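Local coordinates for ABC transporter, substrate binding protein (Polyamine) (Agrobacterium tumefaciens, PDB 4EUO) that binds gamma-aminobutyric acid (GABA) selectively as a periplasmic solute-binding protein and probably delivers it to an ABC transporter for uptake, at residues 13-18 and 258-263; 94-99 and 246-251; 228-233 and 239-244; 252-257 and 270-275. All coordinates share one frame; numbering follows the deposited sequence.

Contact 1. Residues 13-18 and 258-263. With ABU (gamma-amino-butanoic acid), chain E.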
loop_
_atom_site.group_PDB
_atom_site.type_symbol
_atom_site.label_atom_id
_atom_site.label_comp_id
_atom_site.label_asym_id
_atom_site.label_seq_id
_atom_site.Cartn_x
_atom_site.Cartn_y
_atom_site.Cartn_z
ATOM N N GLN A 13 9.876 4.718 -1.039
ATOM C CA GLN A 13 10.294 5.275 -2.326
ATOM C C GLN A 13 11.818 5.259 -2.466
ATOM O O GLN A 13 12.317 4.976 -3.571
ATOM C CB GLN A 13 9.693 6.672 -2.531
ATOM C CG GLN A 13 9.939 7.222 -3.936
ATOM C CD GLN A 13 9.061 8.389 -4.246
ATOM O OE1 GLN A 13 8.092 8.684 -3.544
ATOM N NE2 GLN A 13 9.351 9.015 -5.377
ATOM N N ASP A 14 12.536 5.461 -1.378
ATOM C CA ASP A 14 14.000 5.355 -1.455
ATOM C C ASP A 14 14.402 3.951 -1.869
ATOM O O ASP A 14 15.340 3.775 -2.644
ATOM C CB ASP A 14 14.612 5.641 -0.082
ATOM C CG ASP A 14 14.559 7.088 0.328
ATOM O OD1 ASP A 14 14.222 7.948 -0.532
ATOM O OD2 ASP A 14 14.822 7.372 1.513
ATOM N N ALA A 15 13.701 2.933 -1.358
ATOM C CA ALA A 15 13.999 1.546 -1.723
ATOM C C ALA A 15 13.624 1.256 -3.176
ATOM O O ALA A 15 14.342 0.513 -3.867
ATOM C CB ALA A 15 13.249 0.601 -0.788
ATOM N N GLN A 16 12.475 1.799 -3.671
ATOM C CA GLN A 16 12.124 1.627 -5.077
ATOM C C GLN A 16 13.171 2.316 -5.975
ATOM O O GLN A 16 13.511 1.782 -7.036
ATOM C CB GLN A 16 10.728 2.155 -5.364
ATOM C CG GLN A 16 9.633 1.301 -4.692
ATOM C CD GLN A 16 8.286 1.957 -4.846
ATOM O OE1 GLN A 16 8.130 3.123 -4.482
ATOM N NE2 GLN A 16 7.288 1.216 -5.342
ATOM N N LYS A 17 13.674 3.468 -5.546
ATOM C CA LYS A 17 14.723 4.185 -6.288
ATOM C C LYS A 17 15.974 3.315 -6.378
ATOM O O LYS A 17 16.477 3.105 -7.491
ATOM C CB LYS A 17 15.030 5.501 -5.592
ATOM C CG LYS A 17 16.197 6.261 -6.248
ATOM C CD LYS A 17 16.511 7.504 -5.453
ATOM C CE LYS A 17 17.773 8.212 -5.920
ATOM N NZ LYS A 17 17.977 9.497 -5.196
ATOM N N ALA A 18 16.423 2.721 -5.266
ATOM C CA ALA A 18 17.605 1.870 -5.287
ATOM C C ALA A 18 17.394 0.644 -6.158
ATOM O O ALA A 18 18.308 0.239 -6.884
ATOM C CB ALA A 18 17.946 1.430 -3.868
ATOM N N THR A 258 13.505 -7.338 -1.261
ATOM C CA THR A 258 14.597 -7.450 -0.306
ATOM C C THR A 258 14.791 -6.125 0.433
ATOM O O THR A 258 15.049 -6.149 1.641
ATOM C CB THR A 258 15.881 -7.825 -1.077
ATOM O OG1 THR A 258 15.689 -9.105 -1.660
ATOM C CG2 THR A 258 17.134 -7.854 -0.186
ATOM N N ALA A 259 14.676 -4.997 -0.279
ATOM C CA ALA A 259 14.918 -3.668 0.292
ATOM C C ALA A 259 13.770 -3.145 1.131
ATOM O O ALA A 259 13.981 -2.201 1.888
ATOM C CB ALA A 259 15.210 -2.682 -0.817
ATOM N N THR A 260 12.544 -3.698 0.973
ATOM C CA THR A 260 11.397 -3.115 1.679
ATOM C C THR A 260 10.688 -3.993 2.683
ATOM O O THR A 260 10.026 -3.464 3.566
ATOM C CB THR A 260 10.301 -2.700 0.684
ATOM O OG1 THR A 260 9.874 -3.852 -0.051
ATOM C CG2 THR A 260 10.730 -1.591 -0.250
ATOM N N GLY A 261 10.698 -5.304 2.479
ATOM C CA GLY A 261 9.863 -6.205 3.264
ATOM C C GLY A 261 8.485 -6.414 2.632
ATOM O O GLY A 261 7.643 -7.083 3.217
ATOM N N TYR A 262 8.265 -5.889 1.420
ATOM C CA TYR A 262 7.021 -6.124 0.674
ATOM C C TYR A 262 7.245 -7.340 -0.218
ATOM O O TYR A 262 8.397 -7.695 -0.491
ATOM C CB TYR A 262 6.630 -4.894 -0.174
ATOM C CG TYR A 262 6.176 -3.741 0.695
ATOM C CD1 TYR A 262 5.210 -3.927 1.672
ATOM C CD2 TYR A 262 6.765 -2.477 0.584
ATOM C CE1 TYR A 262 4.797 -2.880 2.488
ATOM C CE2 TYR A 262 6.370 -1.426 1.405
ATOM C CZ TYR A 262 5.406 -1.647 2.371
ATOM O OH TYR A 262 5.072 -0.675 3.264
ATOM N N ALA A 263 6.168 -8.001 -0.641
ATOM C CA ALA A 263 6.300 -9.174 -1.495
ATOM C C ALA A 263 6.332 -8.776 -2.957
ATOM O O ALA A 263 5.657 -7.829 -3.390
ATOM C CB ALA A 263 5.161 -10.149 -1.234
HETATM N N ABU E . -0.059 1.861 -0.653
HETATM C CD ABU E . 1.010 1.209 0.114
HETATM C CB ABU E . 2.190 2.126 0.317
HETATM C CG ABU E . 3.254 1.406 1.072
HETATM C C ABU E . 4.453 2.239 1.473
HETATM O O ABU E . 5.237 1.763 2.437
HETATM O OXT ABU E . 4.674 3.444 1.007
#
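Ala15 presses its single methyl against the end of helix 250-260, where Ala259 and Thr260 both point toward it. The side chain of Thr260 forks at CB. One branch, CG2, lies beside the backbone N and meets Ala15 CB at 3.4 Å, closer than carbons usually pack. The other, OG1, stands between the backbone N and the carbonyl carbon (chi1 59°) and works along its own chain: it is hydrogen-bonded to Met256 O one turn back and accepts from Tyr262 N at 3.0 Å, an ST turn with an N-H...O angle of 161°. Ala259 CB adds a looser methyl-to-methyl touch on Ala15 CB, 3.8 Å away. No hydrogen bond joins the two segments. Gly261 leaves the helix with positive phi, and the chain then turns so that Tyr262, held through its N-H by Thr260, extends its ring toward the bound GABA. Tyr262 OH donates to the ligand O at 2.6 Å, with that oxygen near the ring plane at the hydroxyl edge. Thr12, Arg203 and Asp226 also hydrogen-bond the ligand. The contact thus sets helix 10-28 against the last turn of helix 250-260, with Gln16 touching Ser98 of strand 96-107, Tyr262 touching Tyr101 of the same strand, and helix 201-209 meeting the tyrosine through Asn201 and Arg203.

Contact 2. Residues 94-99 and 246-251; sequences YSVGSF and LATSAQ. With ABU (gamma-amino-butanoic acid), chain E.
The Phe99 ring stacks with the ring of Tyr262, and its edge meets the bound GABA: the ligand CB lies in the ring plane, and Phe99 CZ is 3.6 Å from the ligand CG. An aromatic edge is thereby set against the aliphatic middle of the ligand. Further back along the same strand, Val96 and Gly97 receive Thr248 from the link between helices 237-247 and 250-260. Thr248 OG1 stands between the backbone N and the carbonyl carbon (chi1 65°), bonded to Ile244 O, which leaves CG2 anti to the carbonyl carbon to touch Val96 CG2 at 3.8 Å, the two side chains crossing at about a right angle. The same methyl rests on Gly97 O at 3.3 Å. In this link, Leu246 O accepts from Ser249 twice: from the backbone N, and from OG at 2.6 Å, the latter in the carbonyl plane on a lone pair. Gln253 NE2 of helix 250-260 bridges Ser98 O on the strand and Ala247 O at the end of helix 237-247. Across the two segments themselves there is no hydrogen bond; a methyl meets a methyl and a carbonyl oxygen, which implies a buried van der Waals fit, the threonine hydroxyl being satisfied by the last turn of helix 237-247.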
loop_
_atom_site.group_PDB
_atom_site.type_symbol
_atom_site.label_atom_id
_atom_site.label_comp_id
_atom_site.label_asym_id
_atom_site.label_seq_id
_atom_site.Cartn_x
_atom_site.Cartn_y
_atom_site.Cartn_z
ATOM N N TYR A 94 -5.044 -0.971 -17.716
ATOM C CA TYR A 94 -4.392 0.276 -17.316
ATOM C C TYR A 94 -3.342 0.124 -16.212
ATOM O O TYR A 94 -2.816 1.138 -15.741
ATOM C CB TYR A 94 -5.453 1.263 -16.819
ATOM C CG TYR A 94 -6.493 1.604 -17.862
ATOM C CD1 TYR A 94 -6.300 2.668 -18.742
ATOM C CD2 TYR A 94 -7.671 0.869 -17.970
ATOM C CE1 TYR A 94 -7.266 3.011 -19.689
ATOM C CE2 TYR A 94 -8.637 1.186 -18.933
ATOM C CZ TYR A 94 -8.432 2.272 -19.774
ATOM O OH TYR A 94 -9.365 2.621 -20.726
ATOM N N SER A 95 -3.080 -1.089 -15.737
ATOM C CA SER A 95 -2.211 -1.227 -14.567
ATOM C C SER A 95 -1.626 -2.608 -14.428
ATOM O O SER A 95 -2.174 -3.587 -14.961
ATOM C CB SER A 95 -3.038 -0.932 -13.307
ATOM O OG SER A 95 -4.088 -1.884 -13.133
ATOM N N VAL A 96 -0.525 -2.699 -13.710
ATOM C CA VAL A 96 0.059 -3.956 -13.292
ATOM C C VAL A 96 0.463 -3.773 -11.828
ATOM O O VAL A 96 0.638 -2.633 -11.353
ATOM C CB VAL A 96 1.256 -4.405 -14.142
ATOM C CG1 VAL A 96 0.822 -4.707 -15.590
ATOM C CG2 VAL A 96 2.383 -3.392 -14.099
ATOM N N GLY A 97 0.678 -4.870 -11.132
ATOM C CA GLY A 97 1.100 -4.766 -9.744
ATOM C C GLY A 97 2.488 -4.184 -9.573
ATOM O O GLY A 97 3.365 -4.382 -10.412
ATOM N N SER A 98 2.689 -3.442 -8.484
ATOM C CA SER A 98 3.946 -2.842 -8.073
ATOM C C SER A 98 4.575 -3.660 -6.938
ATOM O O SER A 98 5.774 -3.957 -6.952
ATOM C CB SER A 98 3.701 -1.406 -7.608
ATOM O OG SER A 98 4.946 -0.837 -7.217
ATOM N N PHE A 99 3.764 -3.992 -5.917
ATOM C CA PHE A 99 4.191 -4.813 -4.799
ATOM C C PHE A 99 2.973 -5.242 -4.014
ATOM O O PHE A 99 1.909 -4.599 -4.136
ATOM C CB PHE A 99 5.205 -4.121 -3.864
ATOM C CG PHE A 99 4.710 -2.856 -3.194
ATOM C CD1 PHE A 99 4.111 -2.900 -1.935
ATOM C CD2 PHE A 99 4.870 -1.629 -3.805
ATOM C CE1 PHE A 99 3.673 -1.726 -1.307
ATOM C CE2 PHE A 99 4.435 -0.456 -3.188
ATOM C CZ PHE A 99 3.841 -0.514 -1.941
ATOM N N LEU A 246 10.515 -2.821 -16.764
ATOM C CA LEU A 246 11.697 -3.011 -15.968
ATOM C C LEU A 246 11.338 -3.221 -14.476
ATOM O O LEU A 246 11.793 -4.176 -13.848
ATOM C CB LEU A 246 12.651 -1.814 -16.168
ATOM C CG LEU A 246 13.985 -1.812 -15.394
ATOM C CD1 LEU A 246 13.829 -1.384 -13.916
ATOM C CD2 LEU A 246 14.779 -3.115 -15.549
ATOM N N ALA A 247 10.536 -2.306 -13.916
ATOM C CA ALA A 247 10.208 -2.356 -12.483
ATOM C C ALA A 247 9.513 -3.651 -12.060
ATOM O O ALA A 247 9.624 -4.068 -10.893
ATOM C CB ALA A 247 9.314 -1.173 -12.146
ATOM N N THR A 248 8.777 -4.248 -12.996
ATOM C CA THR A 248 8.031 -5.476 -12.730
ATOM C C THR A 248 8.754 -6.742 -13.173
ATOM O O THR A 248 8.200 -7.842 -13.014
ATOM C CB THR A 248 6.617 -5.426 -13.273
ATOM O OG1 THR A 248 6.660 -5.343 -14.702
ATOM C CG2 THR A 248 5.805 -4.269 -12.702
ATOM N N SER A 249 10.006 -6.593 -13.668
ATOM C CA SER A 249 10.800 -7.766 -14.047
ATOM C C SER A 249 11.321 -8.475 -12.773
ATOM O O SER A 249 11.309 -7.930 -11.667
ATOM C CB SER A 249 11.917 -7.378 -15.007
ATOM O OG SER A 249 12.851 -6.506 -14.409
ATOM N N ALA A 250 11.771 -9.730 -12.925
ATOM C CA ALA A 250 12.086 -10.585 -11.802
ATOM C C ALA A 250 13.122 -10.073 -10.854
ATOM O O ALA A 250 12.870 -10.039 -9.649
ATOM C CB ALA A 250 12.460 -11.986 -12.284
ATOM N N GLN A 251 14.298 -9.693 -11.379
ATOM C CA GLN A 251 15.353 -9.214 -10.493
ATOM C C GLN A 251 14.978 -7.893 -9.822
ATOM O O GLN A 251 15.220 -7.739 -8.630
ATOM C CB GLN A 251 16.716 -9.098 -11.224
ATOM C CG GLN A 251 17.904 -8.932 -10.277
ATOM C CD GLN A 251 18.152 -10.108 -9.365
ATOM O OE1 GLN A 251 18.439 -11.232 -9.807
ATOM N NE2 GLN A 251 18.095 -9.863 -8.071
HETATM N N ABU E . -0.059 1.861 -0.653
HETATM C CD ABU E . 1.010 1.209 0.114
HETATM C CB ABU E . 2.190 2.126 0.317
HETATM C CG ABU E . 3.254 1.406 1.072
HETATM C C ABU E . 4.453 2.239 1.473
HETATM O O ABU E . 5.237 1.763 2.437
HETATM O OXT ABU E . 4.674 3.444 1.007
#

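Contact 3. Residues 228-233 and 239-244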
loop_
_atom_site.group_PDB
_atom_site.type_symbol
_atom_site.label_atom_id
_atom_site.label_comp_id
_atom_site.label_asym_id
_atom_site.label_seq_id
_atom_site.Cartn_x
_atom_site.Cartn_y
_atom_site.Cartn_z
ATOM N N LEU A 228 1.376 -0.034 -10.712
ATOM C CA LEU A 228 2.047 1.020 -11.499
ATOM C C LEU A 228 1.117 1.401 -12.626
ATOM O O LEU A 228 0.539 0.539 -13.299
ATOM C CB LEU A 228 3.379 0.554 -12.072
ATOM C CG LEU A 228 4.400 0.139 -11.037
ATOM C CD1 LEU A 228 5.689 -0.295 -11.707
ATOM C CD2 LEU A 228 4.696 1.268 -10.004
ATOM N N VAL A 229 0.919 2.733 -12.778
ATOM C CA VAL A 229 0.068 3.318 -13.804
ATOM C C VAL A 229 0.776 4.474 -14.471
ATOM O O VAL A 229 1.777 4.987 -13.960
ATOM C CB VAL A 229 -1.287 3.764 -13.224
ATOM C CG1 VAL A 229 -2.024 2.583 -12.610
ATOM C CG2 VAL A 229 -1.132 4.884 -12.188
ATOM N N VAL A 230 0.223 4.865 -15.630
ATOM C CA VAL A 230 0.774 5.957 -16.428
ATOM C C VAL A 230 -0.309 6.988 -16.634
ATOM O O VAL A 230 -1.291 6.713 -17.305
ATOM C CB VAL A 230 1.261 5.398 -17.780
ATOM C CG1 VAL A 230 1.787 6.542 -18.660
ATOM C CG2 VAL A 230 2.337 4.346 -17.587
ATOM N N PRO A 231 -0.174 8.182 -16.038
ATOM C CA PRO A 231 -1.241 9.183 -16.213
ATOM C C PRO A 231 -1.485 9.569 -17.674
ATOM O O PRO A 231 -0.519 9.733 -18.431
ATOM C CB PRO A 231 -0.766 10.371 -15.383
ATOM C CG PRO A 231 0.122 9.750 -14.342
ATOM C CD PRO A 231 0.848 8.641 -15.096
ATOM N N LYS A 232 -2.746 9.744 -18.037
ATOM C CA LYS A 232 -3.143 10.112 -19.395
ATOM C C LYS A 232 -2.580 11.489 -19.754
ATOM O O LYS A 232 -2.881 12.489 -19.094
ATOM C CB LYS A 232 -4.664 10.138 -19.472
ATOM C CG LYS A 232 -5.155 10.349 -20.930
ATOM C CD LYS A 232 -6.529 9.768 -21.187
ATOM C CE LYS A 232 -6.831 9.642 -22.664
ATOM N NZ LYS A 232 -6.190 8.441 -23.265
ATOM N N GLY A 233 -1.767 11.513 -20.812
ATOM C CA GLY A 233 -1.134 12.752 -21.253
ATOM C C GLY A 233 0.335 12.870 -20.939
ATOM O O GLY A 233 0.930 13.921 -21.191
ATOM N N ALA A 239 8.693 5.640 -22.783
ATOM C CA ALA A 239 9.652 5.481 -21.699
ATOM C C ALA A 239 8.940 4.950 -20.437
ATOM O O ALA A 239 9.500 4.106 -19.738
ATOM C CB ALA A 239 10.345 6.802 -21.393
ATOM N N ALA A 240 7.690 5.404 -20.200
ATOM C CA ALA A 240 6.902 4.963 -19.035
ATOM C C ALA A 240 6.609 3.472 -19.132
ATOM O O ALA A 240 6.752 2.744 -18.130
ATOM C CB ALA A 240 5.611 5.756 -18.962
ATOM N N MET A 241 6.244 2.998 -20.338
ATOM C CA MET A 241 5.975 1.580 -20.531
ATOM C C MET A 241 7.227 0.750 -20.323
ATOM O O MET A 241 7.157 -0.312 -19.686
ATOM C CB MET A 241 5.367 1.305 -21.923
ATOM C CG MET A 241 4.126 2.082 -22.227
ATOM S SD MET A 241 2.806 1.790 -21.004
ATOM C CE MET A 241 1.760 3.223 -21.362
ATOM N N LYS A 242 8.390 1.241 -20.791
ATOM C CA LYS A 242 9.654 0.551 -20.570
ATOM C C LYS A 242 10.016 0.511 -19.095
ATOM O O LYS A 242 10.578 -0.482 -18.599
ATOM C CB LYS A 242 10.790 1.199 -21.391
ATOM C CG LYS A 242 10.662 0.961 -22.893
ATOM C CD LYS A 242 11.756 1.714 -23.638
ATOM C CE LYS A 242 11.595 1.592 -25.133
ATOM N NZ LYS A 242 12.575 2.447 -25.849
ATOM N N PHE A 243 9.682 1.600 -18.360
ATOM C CA PHE A 243 9.994 1.639 -16.944
ATOM C C PHE A 243 9.144 0.606 -16.199
ATOM O O PHE A 243 9.688 -0.104 -15.335
ATOM C CB PHE A 243 9.752 3.053 -16.385
ATOM C CG PHE A 243 10.092 3.154 -14.913
ATOM C CD1 PHE A 243 11.389 3.406 -14.497
ATOM C CD2 PHE A 243 9.129 2.896 -13.941
ATOM C CE1 PHE A 243 11.712 3.468 -13.139
ATOM C CE2 PHE A 243 9.450 2.960 -12.580
ATOM C CZ PHE A 243 10.740 3.209 -12.184
ATOM N N ILE A 244 7.861 0.500 -16.560
ATOM C CA ILE A 244 6.989 -0.476 -15.896
ATOM C C ILE A 244 7.472 -1.898 -16.204
ATOM O O ILE A 244 7.549 -2.743 -15.299
ATOM C CB ILE A 244 5.532 -0.245 -16.261
ATOM C CG1 ILE A 244 5.050 1.096 -15.651
ATOM C CG2 ILE A 244 4.665 -1.424 -15.799
ATOM C CD1 ILE A 244 3.629 1.452 -15.976
#
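Val230 and Ile244 cross obliquely, methyl against chain end, with Val230 CG2 3.6 Å from Ile244 CD1. The valine is turned with CG1 anti to its N (chi1 177°), which leaves CG2 beside the N and spreads both methyls over the helix. Ala240 CB faces the fork, 3.8 Å from CG2 and 3.9 Å from CG1; the small alanine sits where the backbones approach, the CA atoms of Val230 and Ala240 being 6.7 Å apart. Met241 starts off pointing away from the strand, but a bend at chi2 (-58°) swings its tip back, and CE reaches Val230 CG2 at 4.0 Å. One valine methyl thus meets three helical residues, Ala240, Met241 and Ile244. Ile244 runs straight out beyond CG1 and lies alongside the base of Leu228, whose CB is 4.0 Å from both CG1 and CD1 of Ile244. Strand 215-229 is a long member of the mixed sheet in this periplasmic binding protein fold, and helix 237-247, reached by a short connection, folds back to cover one face of the strand's end. Leu228 and Val230 face that helix, whereas Val229 between them points away from it, and its side chain touches Val59, Leu73 and Ser95. Backbone bonds tie Leu228 to Val96 on strand 96-107 and Val229 to Val57 on strand 56-60. From the flank of the helix, Phe243 meets Phe24 edge-to-face and its ring also meets Phe5, while Ile244 continues onto Val96 and Ile81.

Contact 4. Residues 252-257 and 270-275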
loop_
_atom_site.group_PDB
_atom_site.type_symbol
_atom_site.label_atom_id
_atom_site.label_comp_id
_atom_site.label_asym_id
_atom_site.label_seq_id
_atom_site.Cartn_x
_atom_site.Cartn_y
_atom_site.Cartn_z
ATOM N N ALA A 252 14.405 -6.952 -10.593
ATOM C CA ALA A 252 13.961 -5.653 -10.082
ATOM C C ALA A 252 12.929 -5.853 -8.958
ATOM O O ALA A 252 13.024 -5.173 -7.933
ATOM C CB ALA A 252 13.369 -4.831 -11.209
ATOM N N GLN A 253 12.011 -6.820 -9.118
ATOM C CA GLN A 253 11.009 -7.076 -8.080
ATOM C C GLN A 253 11.644 -7.735 -6.844
ATOM O O GLN A 253 11.303 -7.418 -5.687
ATOM C CB GLN A 253 9.894 -7.936 -8.636
ATOM C CG GLN A 253 8.891 -7.134 -9.448
ATOM C CD GLN A 253 7.967 -6.362 -8.525
ATOM O OE1 GLN A 253 7.434 -6.939 -7.578
ATOM N NE2 GLN A 253 7.761 -5.054 -8.778
ATOM N N ALA A 254 12.578 -8.687 -7.071
ATOM C CA ALA A 254 13.255 -9.308 -5.940
ATOM C C ALA A 254 14.041 -8.235 -5.177
ATOM O O ALA A 254 14.047 -8.244 -3.960
ATOM C CB ALA A 254 14.216 -10.397 -6.450
ATOM N N ASP A 255 14.704 -7.311 -5.884
ATOM C CA ASP A 255 15.471 -6.267 -5.198
ATOM C C ASP A 255 14.582 -5.304 -4.433
ATOM O O ASP A 255 14.923 -4.945 -3.313
ATOM C CB ASP A 255 16.380 -5.517 -6.192
ATOM C CG ASP A 255 17.487 -6.396 -6.797
ATOM O OD1 ASP A 255 17.686 -7.532 -6.304
ATOM O OD2 ASP A 255 18.053 -5.990 -7.809
ATOM N N MET A 256 13.410 -4.969 -4.975
ATOM C CA MET A 256 12.452 -4.105 -4.270
ATOM C C MET A 256 12.012 -4.839 -2.990
ATOM O O MET A 256 11.958 -4.257 -1.908
ATOM C CB MET A 256 11.272 -3.836 -5.207
ATOM C CG MET A 256 10.101 -3.064 -4.569
ATOM S SD MET A 256 8.998 -4.120 -3.573
ATOM C CE MET A 256 8.487 -5.341 -4.791
ATOM N N ALA A 257 11.704 -6.147 -3.111
ATOM C CA ALA A 257 11.222 -6.883 -1.957
ATOM C C ALA A 257 12.268 -7.011 -0.855
ATOM O O ALA A 257 11.990 -6.810 0.329
ATOM C CB ALA A 257 10.768 -8.275 -2.411
ATOM N N ALA A 270 10.774 -14.727 -6.185
ATOM C CA ALA A 270 11.034 -15.390 -4.895
ATOM C C ALA A 270 12.313 -16.220 -4.884
ATOM O O ALA A 270 13.120 -16.117 -3.954
ATOM C CB ALA A 270 9.850 -16.251 -4.474
ATOM N N LYS A 271 12.528 -16.955 -5.957
ATOM C CA LYS A 271 13.697 -17.814 -6.113
ATOM C C LYS A 271 15.046 -17.068 -6.124
ATOM O O LYS A 271 16.087 -17.684 -5.894
ATOM C CB LYS A 271 13.533 -18.693 -7.347
ATOM C CG LYS A 271 13.614 -17.964 -8.661
ATOM C CD LYS A 271 13.450 -18.962 -9.769
ATOM C CE LYS A 271 13.468 -18.358 -11.130
ATOM N NZ LYS A 271 12.869 -19.296 -12.114
ATOM N N LEU A 272 15.030 -15.750 -6.380
ATOM C CA LEU A 272 16.243 -14.939 -6.429
ATOM C C LEU A 272 16.583 -14.363 -5.079
ATOM O O LEU A 272 17.663 -13.795 -4.886
ATOM C CB LEU A 272 16.076 -13.791 -7.447
ATOM C CG LEU A 272 15.650 -14.146 -8.860
ATOM C CD1 LEU A 272 15.359 -12.867 -9.677
ATOM C CD2 LEU A 272 16.719 -14.988 -9.596
ATOM N N MET A 273 15.661 -14.484 -4.144
ATOM C CA MET A 273 15.860 -13.884 -2.846
ATOM C C MET A 273 16.478 -14.801 -1.841
ATOM O O MET A 273 16.431 -16.027 -1.983
ATOM C CB MET A 273 14.528 -13.335 -2.311
ATOM C CG MET A 273 13.903 -12.281 -3.214
ATOM S SD MET A 273 12.335 -11.721 -2.553
ATOM C CE MET A 273 12.928 -10.940 -1.001
ATOM N N ASP A 274 17.049 -14.190 -0.793
ATOM C CA ASP A 274 17.582 -14.897 0.356
ATOM C C ASP A 274 16.365 -15.579 1.016
ATOM O O ASP A 274 15.375 -14.898 1.337
ATOM C CB ASP A 274 18.236 -13.885 1.323
ATOM C CG ASP A 274 18.877 -14.441 2.586
ATOM O OD1 ASP A 274 18.432 -15.508 3.067
ATOM O OD2 ASP A 274 19.774 -13.773 3.134
ATOM N N PRO A 275 16.383 -16.924 1.169
ATOM C CA PRO A 275 15.241 -17.618 1.800
ATOM C C PRO A 275 14.832 -17.068 3.165
ATOM O O PRO A 275 13.643 -17.042 3.478
ATOM C CB PRO A 275 15.726 -19.072 1.898
ATOM C CG PRO A 275 16.752 -19.197 0.820
ATOM C CD PRO A 275 17.459 -17.875 0.818
#
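The backbones come nearest at Ala254 and Met273, CA atoms 6.1 Å apart, where a helix meets a chain leaving the 3-10 turn 270-272, which is closed by Met273 N donating to Ala270 O. Met273 carries most of the contact. Its chain leaves beside the backbone N, and CG lands 3.8 Å from Ala254 CB; the extended chi2 (178°) carries SD to the Ala257 methyl, and the bend at chi3 (64°) sets Met273 CE against Ala257 CB at 3.7 Å. Ala254 and Ala257, three residues apart, present small methyls on one side of helix 250-260, and the thioether lies across them. Leu272 adds its CB, 4.0 Å from Ala254 CB, while its body reaches back onto Ala250 and Gln251 nearer the start of the helix. Elsewhere on this helix, Asp255 forms a salt bridge with Lys23 and the Met256 side chain touches Trp20, both on helix 10-28. Asp274, just past the methionine, is the N-cap of helix 275-278, its OD1 bonded to Lys276 N. Apolar side chains thus pack a loop that doubles back on helix 250-260 of this periplasmic binding protein fold and leads, through the Asp274 N-cap, into helix 275-278.

How the contacts relate
From the N terminus, helix 10-28 supplies the first half of contact 1, whose partner comes some 240 residues later and so closes the widest loop. Within that span, contact 2 joins strand 96-107 to the link between helices 237-247 and 250-260, and inside contact 2 lies the short strand-to-helix closure of contact 3. Contacts 2 and 3 meet through neighbouring strands of one sheet. Contact 4 begins only after contact 2 has ended and crosses contact 1, since 258-263 falls between its two segments. Helix 250-260 is common to contacts 1, 2 and 4; contacts 1 and 2 both reach the ligand, whereas contacts 3 and 4 pack the surrounding fold.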